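Local coordinates for protein putative carbohydrate-active enzyme (Uncultured organism, PDB 5WH8) that probably hydrolyses O-glycosidic bonds in cellulose, through a family 5 glycoside hydrolase domain that is one part of a longer, multi-modular protein, at residues C104-H109 and V142-C147; H37-F42 and L65-H70; R32-H37 and W268-F273. All coordinates share one frame; numbering follows the deposited sequence.

Contact 1 of 3, residues C104-H109 and V142-C147; sequences CIIDWH and VLYEIC. With EDO (1,2-ethanediol), chain B.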
loop_
_atom_site.group_PDB
_atom_site.type_symbol
_atom_site.label_atom_id
_atom_site.label_comp_id
_atom_site.label_asym_id
_atom_site.label_seq_id
_atom_site.Cartn_x
_atom_site.Cartn_y
_atom_site.Cartn_z
ATOM N N CYS A 104 -1.653 -6.775 4.678
ATOM C CA CYS A 104 -0.279 -6.289 4.626
ATOM C C CYS A 104 0.160 -6.134 3.186
ATOM O O CYS A 104 0.191 -7.122 2.452
ATOM C CB CYS A 104 0.654 -7.245 5.365
ATOM S SG CYS A 104 2.373 -6.731 5.435
ATOM N N ILE A 105 0.533 -4.914 2.805
ATOM C CA ILE A 105 1.109 -4.672 1.480
ATOM C C ILE A 105 2.620 -4.718 1.578
ATOM O O ILE A 105 3.215 -3.958 2.363
ATOM C CB ILE A 105 0.705 -3.314 0.888
ATOM C CG1 ILE A 105 -0.808 -3.203 0.742
ATOM C CG2 ILE A 105 1.346 -3.128 -0.474
ATOM C CD1 ILE A 105 -1.299 -1.812 0.340
ATOM N N ILE A 106 3.223 -5.614 0.793
ATOM C CA ILE A 106 4.663 -5.665 0.582
ATOM C C ILE A 106 4.945 -4.784 -0.620
ATOM O O ILE A 106 4.567 -5.133 -1.758
ATOM C CB ILE A 106 5.142 -7.118 0.342
ATOM C CG1 ILE A 106 4.793 -7.991 1.556
ATOM C CG2 ILE A 106 6.650 -7.148 0.058
ATOM C CD1 ILE A 106 5.169 -9.479 1.402
ATOM N N ASP A 107 5.551 -3.623 -0.370
ATOM C CA ASP A 107 5.752 -2.609 -1.426
ATOM C C ASP A 107 7.229 -2.479 -1.817
ATOM O O ASP A 107 8.073 -2.044 -1.018
ATOM C CB ASP A 107 5.155 -1.280 -0.920
ATOM C CG ASP A 107 5.732 -0.040 -1.589
ATOM O OD1 ASP A 107 6.085 -0.052 -2.790
ATOM O OD2 ASP A 107 5.809 0.989 -0.866
ATOM N N TRP A 108 7.544 -2.917 -3.038
ATOM C CA TRP A 108 8.872 -2.728 -3.637
ATOM C C TRP A 108 8.944 -1.267 -4.093
ATOM O O TRP A 108 8.428 -0.877 -5.162
ATOM C CB TRP A 108 9.067 -3.714 -4.786
ATOM C CG TRP A 108 10.412 -3.698 -5.480
ATOM C CD1 TRP A 108 10.683 -3.236 -6.746
ATOM C CD2 TRP A 108 11.657 -4.205 -4.964
ATOM N NE1 TRP A 108 12.014 -3.431 -7.049
ATOM C CE2 TRP A 108 12.631 -4.020 -5.971
ATOM C CE3 TRP A 108 12.036 -4.791 -3.750
ATOM C CZ2 TRP A 108 13.963 -4.386 -5.794
ATOM C CZ3 TRP A 108 13.352 -5.168 -3.578
ATOM C CH2 TRP A 108 14.306 -4.954 -4.588
ATOM N N HIS A 109 9.550 -0.444 -3.246
ATOM C CA HIS A 109 9.296 1.006 -3.263
ATOM C C HIS A 109 10.305 1.734 -4.133
ATOM O O HIS A 109 11.197 2.406 -3.620
ATOM C CB HIS A 109 9.296 1.544 -1.817
ATOM C CG HIS A 109 8.685 2.915 -1.635
ATOM N ND1 HIS A 109 7.331 3.096 -1.457
ATOM C CD2 HIS A 109 9.241 4.149 -1.508
ATOM C CE1 HIS A 109 7.072 4.374 -1.248
ATOM N NE2 HIS A 109 8.215 5.041 -1.277
ATOM N N VAL A 142 -1.662 -11.023 2.600
ATOM C CA VAL A 142 -0.697 -10.187 1.880
ATOM C C VAL A 142 -1.184 -9.742 0.490
ATOM O O VAL A 142 -1.948 -10.437 -0.196
ATOM C CB VAL A 142 0.678 -10.888 1.697
ATOM C CG1 VAL A 142 1.343 -11.138 3.051
ATOM C CG2 VAL A 142 0.562 -12.191 0.902
ATOM N N LEU A 143 -0.742 -8.551 0.098
ATOM C CA LEU A 143 -0.901 -8.038 -1.269
ATOM C C LEU A 143 0.484 -7.632 -1.753
ATOM O O LEU A 143 1.286 -7.158 -0.955
ATOM C CB LEU A 143 -1.847 -6.833 -1.352
ATOM C CG LEU A 143 -3.309 -7.071 -0.951
ATOM C CD1 LEU A 143 -3.453 -6.973 0.553
ATOM C CD2 LEU A 143 -4.246 -6.067 -1.602
ATOM N N TYR A 144 0.760 -7.800 -3.047
ATOM C CA TYR A 144 2.093 -7.554 -3.606
ATOM C C TYR A 144 2.108 -6.287 -4.482
ATOM O O TYR A 144 1.526 -6.263 -5.573
ATOM C CB TYR A 144 2.542 -8.797 -4.424
ATOM C CG TYR A 144 2.591 -10.125 -3.650
ATOM C CD1 TYR A 144 3.093 -10.190 -2.343
ATOM C CD2 TYR A 144 2.175 -11.315 -4.252
ATOM C CE1 TYR A 144 3.173 -11.406 -1.673
ATOM C CE2 TYR A 144 2.229 -12.511 -3.590
ATOM C CZ TYR A 144 2.727 -12.556 -2.295
ATOM O OH TYR A 144 2.813 -13.766 -1.641
ATOM N N GLU A 145 2.759 -5.221 -4.003
ATOM C CA GLU A 145 2.872 -3.962 -4.746
ATOM C C GLU A 145 4.257 -3.938 -5.407
ATOM O O GLU A 145 5.262 -3.661 -4.746
ATOM C CB GLU A 145 2.654 -2.762 -3.808
ATOM C CG GLU A 145 2.739 -1.397 -4.498
ATOM C CD GLU A 145 2.381 -0.220 -3.605
ATOM O OE1 GLU A 145 2.190 -0.418 -2.386
ATOM O OE2 GLU A 145 2.333 0.921 -4.125
ATOM N N ILE A 146 4.309 -4.251 -6.705
ATOM C CA ILE A 146 5.560 -4.640 -7.361
ATOM C C ILE A 146 6.470 -3.450 -7.775
ATOM O O ILE A 146 7.661 -3.681 -8.048
ATOM C CB ILE A 146 5.270 -5.581 -8.595
ATOM C CG1 ILE A 146 4.281 -4.934 -9.579
ATOM C CG2 ILE A 146 4.755 -6.936 -8.115
ATOM C CD1 ILE A 146 4.217 -5.649 -10.964
ATOM N N CYS A 147 5.940 -2.225 -7.827
ATOM C CA CYS A 147 6.740 -1.010 -8.123
ATOM C C CYS A 147 6.003 0.293 -7.759
ATOM O O CYS A 147 5.258 0.847 -8.555
ATOM C CB CYS A 147 7.162 -0.956 -9.611
ATOM S SG CYS A 147 5.837 -1.189 -10.824
HETATM C C1 EDO B . -5.072 -11.210 -1.222
HETATM O O1 EDO B . -3.972 -10.673 -1.938
HETATM C C2 EDO B . -5.368 -10.325 -0.029
HETATM O O2 EDO B . -6.363 -10.970 0.750
#

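Contact 2 of 3, residues H37-F42 and L65-H70; sequences HGLAWF and LAIYTH. With EDO (1,2-ethanediol), chain M.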
loop_
_atom_site.group_PDB
_atom_site.type_symbol
_atom_site.label_atom_id
_atom_site.label_comp_id
_atom_site.label_asym_id
_atom_site.label_seq_id
_atom_site.Cartn_x
_atom_site.Cartn_y
_atom_site.Cartn_z
ATOM N N HIS A 37 6.963 4.827 6.616
ATOM C CA HIS A 37 7.937 5.646 5.892
ATOM C C HIS A 37 9.090 4.672 5.550
ATOM O O HIS A 37 8.883 3.450 5.565
ATOM C CB HIS A 37 8.365 6.833 6.781
ATOM C CG HIS A 37 8.919 8.028 6.063
ATOM N ND1 HIS A 37 10.105 8.004 5.365
ATOM C CD2 HIS A 37 8.479 9.311 6.012
ATOM C CE1 HIS A 37 10.360 9.215 4.886
ATOM N NE2 HIS A 37 9.383 10.024 5.258
ATOM N N GLY A 38 10.284 5.152 5.232
ATOM C CA GLY A 38 11.392 4.240 4.973
ATOM C C GLY A 38 11.689 3.343 6.169
ATOM O O GLY A 38 11.914 3.831 7.263
ATOM N N LEU A 39 11.684 2.020 5.976
ATOM C CA LEU A 39 11.896 1.102 7.108
ATOM C C LEU A 39 13.278 1.269 7.759
ATOM O O LEU A 39 13.392 1.222 8.988
ATOM C CB LEU A 39 11.691 -0.353 6.661
ATOM C CG LEU A 39 10.282 -0.647 6.127
ATOM C CD1 LEU A 39 10.226 -1.982 5.420
ATOM C CD2 LEU A 39 9.212 -0.584 7.243
ATOM N N ALA A 40 14.316 1.486 6.950
ATOM C CA ALA A 40 15.667 1.664 7.476
ATOM C C ALA A 40 15.830 2.997 8.213
ATOM O O ALA A 40 16.793 3.216 8.968
ATOM C CB ALA A 40 16.682 1.569 6.341
ATOM N N TRP A 41 14.874 3.897 8.014
ATOM C CA TRP A 41 14.967 5.229 8.579
ATOM C C TRP A 41 14.209 5.394 9.906
ATOM O O TRP A 41 14.599 6.216 10.745
ATOM C CB TRP A 41 14.448 6.246 7.565
ATOM C CG TRP A 41 15.193 6.238 6.266
ATOM C CD1 TRP A 41 16.464 5.767 6.044
ATOM C CD2 TRP A 41 14.725 6.728 5.010
ATOM N NE1 TRP A 41 16.807 5.941 4.724
ATOM C CE2 TRP A 41 15.748 6.513 4.064
ATOM C CE3 TRP A 41 13.519 7.303 4.582
ATOM C CZ2 TRP A 41 15.616 6.878 2.729
ATOM C CZ3 TRP A 41 13.386 7.650 3.251
ATOM C CH2 TRP A 41 14.435 7.452 2.342
ATOM N N PHE A 42 13.118 4.640 10.085
ATOM C CA PHE A 42 12.275 4.729 11.292
ATOM C C PHE A 42 11.970 3.359 11.893
ATOM O O PHE A 42 10.830 3.068 12.253
ATOM C CB PHE A 42 10.960 5.460 10.969
ATOM C CG PHE A 42 11.182 6.848 10.479
ATOM C CD1 PHE A 42 11.358 7.882 11.375
ATOM C CD2 PHE A 42 11.292 7.116 9.130
ATOM C CE1 PHE A 42 11.617 9.153 10.933
ATOM C CE2 PHE A 42 11.551 8.374 8.686
ATOM C CZ PHE A 42 11.727 9.399 9.585
ATOM N N LEU A 65 4.223 -1.851 3.952
ATOM C CA LEU A 65 5.650 -1.904 4.197
ATOM C C LEU A 65 6.367 -1.304 2.991
ATOM O O LEU A 65 6.518 -1.952 1.959
ATOM C CB LEU A 65 6.098 -3.361 4.452
ATOM C CG LEU A 65 5.393 -4.102 5.583
ATOM C CD1 LEU A 65 5.835 -5.544 5.562
ATOM C CD2 LEU A 65 5.662 -3.491 6.923
ATOM N N ALA A 66 6.794 -0.058 3.142
ATOM C CA ALA A 66 7.498 0.650 2.072
ATOM C C ALA A 66 8.974 0.282 2.108
ATOM O O ALA A 66 9.734 0.813 2.922
ATOM C CB ALA A 66 7.326 2.156 2.223
ATOM N N ILE A 67 9.354 -0.628 1.215
ATOM C CA ILE A 67 10.706 -1.169 1.152
ATOM C C ILE A 67 11.487 -0.396 0.087
ATOM O O ILE A 67 11.437 -0.728 -1.090
ATOM C CB ILE A 67 10.656 -2.673 0.841
ATOM C CG1 ILE A 67 9.875 -3.406 1.936
ATOM C CG2 ILE A 67 12.059 -3.270 0.728
ATOM C CD1 ILE A 67 9.091 -4.552 1.413
ATOM N N TYR A 68 12.134 0.691 0.497
ATOM C CA TYR A 68 12.875 1.506 -0.462
ATOM C C TYR A 68 13.924 0.655 -1.141
ATOM O O TYR A 68 14.573 -0.147 -0.470
ATOM C CB TYR A 68 13.566 2.682 0.215
ATOM C CG TYR A 68 12.718 3.926 0.360
ATOM C CD1 TYR A 68 11.684 3.977 1.281
ATOM C CD2 TYR A 68 12.992 5.063 -0.393
ATOM C CE1 TYR A 68 10.935 5.125 1.442
ATOM C CE2 TYR A 68 12.242 6.205 -0.246
ATOM C CZ TYR A 68 11.223 6.233 0.678
ATOM O OH TYR A 68 10.481 7.395 0.835
ATOM N N THR A 69 14.094 0.822 -2.451
ATOM C CA THR A 69 15.107 0.059 -3.159
ATOM C C THR A 69 16.430 0.812 -3.112
ATOM O O THR A 69 17.503 0.205 -3.011
ATOM C CB THR A 69 14.691 -0.220 -4.618
ATOM O OG1 THR A 69 14.602 1.009 -5.345
ATOM C CG2 THR A 69 13.363 -0.948 -4.681
ATOM N N HIS A 70 16.336 2.145 -3.119
ATOM C CA HIS A 70 17.484 3.042 -3.172
ATOM C C HIS A 70 17.437 4.120 -2.082
ATOM O O HIS A 70 16.571 4.083 -1.209
ATOM C CB HIS A 70 17.555 3.676 -4.558
ATOM C CG HIS A 70 17.936 2.699 -5.622
ATOM N ND1 HIS A 70 17.090 1.695 -6.051
ATOM C CD2 HIS A 70 19.081 2.555 -6.327
ATOM C CE1 HIS A 70 17.699 0.979 -6.980
ATOM N NE2 HIS A 70 18.906 1.483 -7.170
HETATM C C1 EDO M . 8.751 12.079 2.377
HETATM O O1 EDO M . 7.821 12.372 3.435
HETATM C C2 EDO M . 10.113 12.777 2.526
HETATM O O2 EDO M . 10.580 12.812 3.888
HETATM O O HOH W 1 12.264 0.886 3.474
#

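Contact 3 of 3, residues R32-H37 and W268-F273; sequences RGMSSH and WVNWSF. With EDO (1,2-ethanediol), chain M; EDO (1,2-ethanediol), chain D.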
loop_
_atom_site.group_PDB
_atom_site.type_symbol
_atom_site.label_atom_id
_atom_site.label_comp_id
_atom_site.label_asym_id
_atom_site.label_seq_id
_atom_site.Cartn_x
_atom_site.Cartn_y
_atom_site.Cartn_z
ATOM N N ARG A 32 -9.002 0.722 4.668
ATOM C CA ARG A 32 -8.402 1.997 5.043
ATOM C C ARG A 32 -7.227 1.746 5.978
ATOM O O ARG A 32 -7.374 1.020 6.961
ATOM C CB ARG A 32 -9.436 2.906 5.733
ATOM C CG ARG A 32 -10.756 3.025 4.942
ATOM C CD ARG A 32 -11.829 3.826 5.716
ATOM N NE ARG A 32 -12.106 3.204 7.004
ATOM C CZ ARG A 32 -13.307 3.095 7.577
ATOM N NH1 ARG A 32 -14.408 3.583 6.997
ATOM N NH2 ARG A 32 -13.399 2.498 8.752
ATOM N N GLY A 33 -6.061 2.326 5.701
ATOM C CA GLY A 33 -4.958 2.131 6.627
ATOM C C GLY A 33 -3.797 3.102 6.469
ATOM O O GLY A 33 -3.949 4.226 5.953
ATOM N N MET A 34 -2.617 2.642 6.900
ATOM C CA MET A 34 -1.410 3.475 7.005
ATOM C C MET A 34 -0.226 2.826 6.315
ATOM O O MET A 34 -0.109 1.602 6.276
ATOM C CB MET A 34 -1.023 3.719 8.467
ATOM C CG MET A 34 -2.026 4.513 9.278
ATOM S SD MET A 34 -2.244 6.219 8.698
ATOM C CE MET A 34 -0.607 6.938 8.925
ATOM N N SER A 35 0.633 3.669 5.761
ATOM C CA SER A 35 1.940 3.272 5.216
ATOM C C SER A 35 3.090 3.577 6.171
ATOM O O SER A 35 3.109 4.617 6.826
ATOM C CB SER A 35 2.220 3.999 3.893
ATOM O OG SER A 35 3.420 3.547 3.270
ATOM N N SER A 36 4.080 2.684 6.213
ATOM C CA SER A 36 5.363 3.037 6.806
ATOM C C SER A 36 6.010 4.140 5.997
ATOM O O SER A 36 5.684 4.356 4.816
ATOM C CB SER A 36 6.309 1.819 6.868
ATOM O OG SER A 36 6.849 1.491 5.591
ATOM N N HIS A 37 6.963 4.827 6.616
ATOM C CA HIS A 37 7.937 5.646 5.892
ATOM C C HIS A 37 9.090 4.672 5.550
ATOM O O HIS A 37 8.883 3.450 5.565
ATOM C CB HIS A 37 8.365 6.833 6.781
ATOM C CG HIS A 37 8.919 8.028 6.063
ATOM N ND1 HIS A 37 10.105 8.004 5.365
ATOM C CD2 HIS A 37 8.479 9.311 6.012
ATOM C CE1 HIS A 37 10.360 9.215 4.886
ATOM N NE2 HIS A 37 9.383 10.024 5.258
ATOM N N TRP A 268 -7.672 2.913 0.528
ATOM C CA TRP A 268 -6.676 3.969 0.717
ATOM C C TRP A 268 -5.725 3.720 1.878
ATOM O O TRP A 268 -6.085 3.084 2.876
ATOM C CB TRP A 268 -7.365 5.333 0.885
ATOM C CG TRP A 268 -8.346 5.609 1.978
ATOM C CD1 TRP A 268 -9.694 5.772 1.825
ATOM C CD2 TRP A 268 -8.069 5.908 3.366
ATOM N NE1 TRP A 268 -10.275 6.119 3.012
ATOM C CE2 TRP A 268 -9.309 6.209 3.977
ATOM C CE3 TRP A 268 -6.901 5.938 4.153
ATOM C CZ2 TRP A 268 -9.412 6.556 5.316
ATOM C CZ3 TRP A 268 -7.014 6.253 5.482
ATOM C CH2 TRP A 268 -8.256 6.568 6.052
ATOM N N VAL A 269 -4.495 4.213 1.690
ATOM C CA VAL A 269 -3.392 4.041 2.624
ATOM C C VAL A 269 -2.668 5.395 2.752
ATOM O O VAL A 269 -2.171 5.922 1.770
ATOM C CB VAL A 269 -2.414 2.966 2.143
ATOM C CG1 VAL A 269 -1.298 2.761 3.140
ATOM C CG2 VAL A 269 -3.149 1.629 1.878
ATOM N N ASN A 270 -2.614 5.939 3.959
ATOM C CA ASN A 270 -2.032 7.271 4.205
ATOM C C ASN A 270 -0.522 7.249 4.464
ATOM O O ASN A 270 -0.023 6.424 5.256
ATOM C CB ASN A 270 -2.739 7.936 5.416
ATOM C CG ASN A 270 -2.170 9.292 5.774
ATOM O OD1 ASN A 270 -1.589 9.467 6.837
ATOM N ND2 ASN A 270 -2.346 10.270 4.892
ATOM N N TRP A 271 0.183 8.187 3.837
ATOM C CA TRP A 271 1.598 8.478 4.110
ATOM C C TRP A 271 1.733 9.565 5.192
ATOM O O TRP A 271 1.262 10.682 4.948
ATOM C CB TRP A 271 2.273 8.962 2.829
ATOM C CG TRP A 271 3.761 9.139 2.962
ATOM C CD1 TRP A 271 4.404 10.269 3.334
ATOM C CD2 TRP A 271 4.770 8.159 2.695
ATOM N NE1 TRP A 271 5.764 10.057 3.326
ATOM C CE2 TRP A 271 6.009 8.764 2.952
ATOM C CE3 TRP A 271 4.743 6.818 2.288
ATOM C CZ2 TRP A 271 7.216 8.076 2.814
ATOM C CZ3 TRP A 271 5.936 6.144 2.150
ATOM C CH2 TRP A 271 7.153 6.778 2.398
ATOM N N SER A 272 2.368 9.325 6.353
ATOM C CA SER A 272 3.030 8.063 6.743
ATOM C C SER A 272 2.922 7.921 8.252
ATOM O O SER A 272 2.740 8.921 8.968
ATOM C CB SER A 272 4.513 8.034 6.345
ATOM O OG SER A 272 5.234 8.914 7.178
ATOM N N PHE A 273 3.066 6.687 8.724
ATOM C CA PHE A 273 3.205 6.404 10.151
ATOM C C PHE A 273 4.667 6.494 10.543
ATOM O O PHE A 273 5.425 5.520 10.406
ATOM C CB PHE A 273 2.656 5.019 10.488
ATOM C CG PHE A 273 2.560 4.753 11.971
ATOM C CD1 PHE A 273 1.588 5.358 12.744
ATOM C CD2 PHE A 273 3.451 3.894 12.583
ATOM C CE1 PHE A 273 1.504 5.094 14.123
ATOM C CE2 PHE A 273 3.364 3.620 13.940
ATOM C CZ PHE A 273 2.395 4.218 14.708
HETATM C C1 EDO M . 8.751 12.079 2.377
HETATM O O1 EDO M . 7.821 12.372 3.435
HETATM C C2 EDO M . 10.113 12.777 2.526
HETATM O O2 EDO M . 10.580 12.812 3.888
HETATM C C1 EDO D . -14.217 7.458 5.651
HETATM O O1 EDO D . -15.470 7.093 5.028
HETATM C C2 EDO D . -13.185 7.772 4.573
HETATM O O2 EDO D . -13.023 6.643 3.703
#

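Contact 1 of 3, residues C104-H109 and V142-C147
C104-D107 pairs with V142-E145 as neighbouring parallel strands, their axes 4.7 Å apart at closest approach and 24° apart in direction. The pair belongs to the closed eight-stranded barrel of a TIM fold, and helix 122-135 makes the crossover of this beta-alpha-beta unit. Four backbone bonds of 2.9 to 3.0 Å zip it together in parallel-sheet register: L143 N to C104 O, I106 N to L143 O, E145 N to I106 O, and W108 N to E145 O.

The two faces differ in chemistry. On the face of C104, I106, V142 and Y144, turned to the helices, I106 and Y144 lie side by side, and I106 CD1 comes to the edge of the phenol ring, 4.1 Å from Y144 CE1. The tyrosine's hydroxyl bonds to D175, while F128 and W129 of the crossover helix pack on I106.

The face of I105, D107, L143 and E145 lines the barrel interior. E145 is extended, with CG anti to its backbone N (chi1 -179°), and its OE1 reaches back to 3.4 Å from I105 CG2 and as far from D107 CB. The two carboxylates stack with their planes 25° apart, D107 OD1 being 3.9 Å from E145 OE1. If both are charged, such closeness would probably be costly alone; a salt bridge from R64 to OE1 of E145 and a hydrogen bond between T236 OG1 and its OE2 probably offset much of the cost.

Beyond E145 the strand ends, yet contact continues: W108 CD1 approaches I146 O obliquely at 3.3 Å, its NE1 being held by T121. D107 is fixed from its own strand, where H109 ND1 donates to the syn side of D107 OD2 at 2.7 Å.

Contact 2 of 3, residues H37-F42 and L65-H70
W41 and Y68 cross at about a right angle, with the tip of the indole resting over one face of the phenol. The site lies in a TIM barrel, where the loop after strand 32-36 packs on the neighbouring strand 62-68. This is the C-terminal end of the barrel, and a pentaethylene glycol about 3 Å from the W41 side chain is consistent with a substrate cleft. W41 CH2 sits 3.6 Å from Y68 CE2, offset toward the rim of the tyrosine ring; the ring planes meet obliquely at 48°. The indole NE1 is tied to W72 O, which helps fix its rotation. G38 CA also meets the phenol ring, 3.7 Å from Y68 CE1.

L39 makes the aliphatic part. With CG anti to the carbonyl carbon (chi1 -61°), its CG rests against A66 O and CD1 is carried to 3.8 Å from I67 CG1, the two side chains crossing obliquely.

No direct hydrogen bond spans the segments. H37 instead orders its own loop, ND1 accepting from G38 N in the ring plane, while E278 bonds to its NE2. The polar bridge is one water, which accepts from L39 N and Y68 N and donates to A66 O at 2.6 Å.

Contact 3 of 3, residues R32-H37 and W268-F273
R32 and W268 begin a run of parallel backbone pairing, in which three hydrogen bonds join strands 32-36 and 268-270, whose axes are 43° apart. G33 N donates to W268 O, N270 N to G33 O and S35 N to N270 O, each at 2.9 Å. A fourth, from F273 N to S35 O, is nearly straight and falls beyond the corner at W271, where a cis peptide precedes S272. Among side-chain bonds, S35 OG donates to S36 O, and R64 also bonds that hydroxyl.

In the side-chain packing, R32 lays its aliphatic part over the indole: CB is 3.7 Å from the centroid of the six-membered ring of W268, a CH-pi contact 13° off the ring normal. Its guanidinium continues to the carbonyls of Q309 and P310. M34 runs alongside N270 and bends back, bringing its CE to 3.4 Å from N270 OD1. V269 CG1 packs against the M34-S35 peptide.

The aromatic pair is H37 and W271. CZ2 of W271 lies over the centre of the imidazole, 3.7 Å from H37 CD2, with the planes at 45°.

Two ethanediols, probably from the crystallisation liquor, accept from indole N-H groups: W271 NE1 reaches O1 of one at 3.1 Å, and W268 NE1 meets O2 of the other. E278 also bonds the diol at W271.

Pairing of the first strand with the last closes the parallel eight-stranded barrel, the hallmark of the TIM fold of family 5 glycoside hydrolases.

All three are buried contacts of one parallel barrel, contact 2 at its rim: contacts 1 and 3 are strand pairings, whereas contact 2 seats a loop on a strand. Strand 62-68 links the others: I105 O of contact 1 meets L65 N, and S36 OG of contact 3 reaches A66 N. Contacts 2 and 3 share H37 and one ethanediol. Contact 3 closes a loop of 230 residues enclosing both others. The centres of contacts 1 and 3 lie 6 and 7 Å from that of the chain, against 13 Å for contact 2. Chemistry follows place: stacked carboxylates inside the barrel, rings and a bridging water at the loop, indole-aliphatic and imidazole-indole packing at the seam.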